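Side-chain contact in mucus binding proteinn (Lactobacillus reuteri, PDB 4MT5), which probably binds mucin at the bacterial cell surface, this chain being the fifth Mub repeat of a larger wall-anchored protein with ubiquitin-like beta-grasp domains: residues A[39-42]-A[43-46]. Sequence-based numbering, arbitrary orientation.
Sequences KKYE and GDGY
Tyr-41 and Tyr-46 project alongside each other from the two ends of a helix-terminating turn. Their rings make an offset edge-to-face pair in which Tyr-41 presents its edge and Tyr-46 its face, the planes being nearly perpendicular (87°) and the centroids 5.9 Å apart. The nearest ring atoms are Tyr-41 CD1 and Tyr-46 CD2, at 4.1 Å.

Backbone hydrogen bonds define the turn. Gly-43 N donates to Lys-39 O at 3.2 Å, nearly straight at the hydrogen (177°), and so continues the helical pattern. Gly-45, with phi +99°, ends it in a Schellman motif: Tyr-46 N reaches back to Tyr-41 O at 3.1 Å, while Gly-45 N meets Glu-42 O at 2.9 Å, from above the carbonyl plane, closing a type I turn. Tyr-41 O also receives a weak bond from Asp-44 N and lies at the edge of the Tyr-46 ring, 3.4 Å from CD2. A CA-H...O contact joins Glu-42 CA to Tyr-46 O at 3.5 Å.

This surface turn links helix 35-42 to strand 46-51 in the mucin-binding domain. Both tyrosines rest on Leu-17 of strand 16-24, Tyr-46 also meets the ring of His-72, and Gly-45 hydrogen-bonds the backbone of Gly-73, tying the turn to strand 65-77.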
ATOM      1  N   LYS A  39     -14.212  12.013 -20.519  1.00 31.20           N
ATOM      2  CA  LYS A  39     -14.819  12.357 -19.239  1.00 29.19           C
ATOM      3  C   LYS A  39     -15.291  11.099 -18.493  1.00 28.56           C
ATOM      4  O   LYS A  39     -15.032  10.945 -17.307  1.00 28.78           O
ATOM      5  CB  LYS A  39     -15.979  13.328 -19.450  1.00 30.87           C
ATOM      6  CG  LYS A  39     -16.325  14.168 -18.237  1.00 35.47           C
ATOM      7  CD  LYS A  39     -17.742  13.897 -17.757  1.00 40.37           C
ATOM      8  CE  LYS A  39     -18.336  15.147 -17.127  1.00 44.65           C
ATOM      9  NZ  LYS A  39     -18.515  16.224 -18.160  1.00 47.47           N
ATOM     10  N   LYS A  40     -15.960  10.194 -19.202  1.00 30.04           N
ATOM     11  CA  LYS A  40     -16.547   9.004 -18.586  1.00 28.27           C
ATOM     12  C   LYS A  40     -15.487   8.071 -18.032  1.00 30.75           C
ATOM     13  O   LYS A  40     -15.674   7.479 -16.971  1.00 30.19           O
ATOM     14  CB  LYS A  40     -17.437   8.240 -19.575  1.00 28.09           C
ATOM     15  CG  LYS A  40     -18.793   8.883 -19.861  1.00 28.82           C
ATOM     16  CD  LYS A  40     -19.782   8.694 -18.710  1.00 26.25           C
ATOM     17  CE  LYS A  40     -21.166   9.239 -19.072  1.00 28.86           C
ATOM     18  NZ  LYS A  40     -21.079  10.624 -19.650  1.00 32.85           N
ATOM     19  N   TYR A  41     -14.370   7.936 -18.738  1.00 29.61           N
ATOM     20  CA  TYR A  41     -13.335   7.016 -18.280  1.00 26.85           C
ATOM     21  C   TYR A  41     -12.445   7.588 -17.191  1.00 28.40           C
ATOM     22  O   TYR A  41     -11.894   6.839 -16.381  1.00 26.59           O
ATOM     23  CB  TYR A  41     -12.527   6.444 -19.446  1.00 24.74           C
ATOM     24  CG  TYR A  41     -13.356   5.469 -20.231  1.00 25.92           C
ATOM     25  CD1 TYR A  41     -13.710   4.230 -19.688  1.00 21.44           C
ATOM     26  CD2 TYR A  41     -13.835   5.801 -21.494  1.00 25.02           C
ATOM     27  CE1 TYR A  41     -14.506   3.348 -20.390  1.00 20.74           C
ATOM     28  CE2 TYR A  41     -14.634   4.924 -22.205  1.00 23.65           C
ATOM     29  CZ  TYR A  41     -14.963   3.702 -21.652  1.00 24.04           C
ATOM     30  OH  TYR A  41     -15.754   2.852 -22.381  1.00 23.58           O
ATOM     31  N   GLU A  42     -12.317   8.910 -17.159  1.00 29.38           N
ATOM     32  CA  GLU A  42     -11.562   9.559 -16.093  1.00 27.86           C
ATOM     33  C   GLU A  42     -12.282   9.403 -14.751  1.00 30.82           C
ATOM     34  O   GLU A  42     -11.660   9.032 -13.743  1.00 31.97           O
ATOM     35  CB  GLU A  42     -11.268  11.012 -16.442  1.00 26.51           C
ATOM     36  CG  GLU A  42     -10.174  11.134 -17.486  1.00 27.47           C
ATOM     37  CD  GLU A  42     -10.034  12.541 -18.053  1.00 35.16           C
ATOM     38  OE1 GLU A  42     -11.034  13.295 -18.080  1.00 34.98           O
ATOM     39  OE2 GLU A  42      -8.910  12.895 -18.479  1.00 35.56           O
ATOM     40  N   GLY A  43     -13.597   9.623 -14.754  1.00 27.47           N
ATOM     41  CA  GLY A  43     -14.444   9.250 -13.630  1.00 26.75           C
ATOM     42  C   GLY A  43     -14.348   7.780 -13.201  1.00 36.35           C
ATOM     43  O   GLY A  43     -14.818   7.425 -12.118  1.00 42.56           O
ATOM     44  N   ASP A  44     -13.750   6.923 -14.036  1.00 33.89           N
ATOM     45  CA  ASP A  44     -13.599   5.490 -13.742  1.00 33.15           C
ATOM     46  C   ASP A  44     -12.242   5.219 -13.100  1.00 29.18           C
ATOM     47  O   ASP A  44     -11.934   4.087 -12.725  1.00 27.53           O
ATOM     48  CB  ASP A  44     -13.674   4.638 -15.040  1.00 42.44           C
ATOM     49  CG  ASP A  44     -15.128   4.352 -15.543  1.00 45.05           C
ATOM     50  OD1 ASP A  44     -15.984   5.275 -15.567  1.00 46.46           O
ATOM     51  OD2 ASP A  44     -15.396   3.187 -15.954  1.00 40.68           O
ATOM     52  N   GLY A  45     -11.407   6.248 -13.035  1.00 28.47           N
ATOM     53  CA  GLY A  45     -10.058   6.079 -12.528  1.00 29.97           C
ATOM     54  C   GLY A  45      -8.975   5.935 -13.589  1.00 28.78           C
ATOM     55  O   GLY A  45      -7.834   5.585 -13.281  1.00 29.18           O
ATOM     56  N   TYR A  46      -9.321   6.215 -14.842  1.00 31.31           N
ATOM     57  CA  TYR A  46      -8.377   6.081 -15.957  1.00 29.57           C
ATOM     58  C   TYR A  46      -7.664   7.424 -16.254  1.00 28.64           C
ATOM     59  O   TYR A  46      -8.206   8.504 -15.986  1.00 30.51           O
ATOM     60  CB  TYR A  46      -9.099   5.563 -17.224  1.00 26.93           C
ATOM     61  CG  TYR A  46      -9.517   4.091 -17.251  1.00 22.63           C
ATOM     62  CD1 TYR A  46      -8.654   3.111 -17.722  1.00 25.13           C
ATOM     63  CD2 TYR A  46     -10.796   3.694 -16.883  1.00 26.18           C
ATOM     64  CE1 TYR A  46      -9.032   1.770 -17.785  1.00 24.10           C
ATOM     65  CE2 TYR A  46     -11.185   2.342 -16.941  1.00 24.46           C
ATOM     66  CZ  TYR A  46     -10.293   1.393 -17.391  1.00 23.69           C
ATOM     67  OH  TYR A  46     -10.646   0.059 -17.449  1.00 29.22           O
TER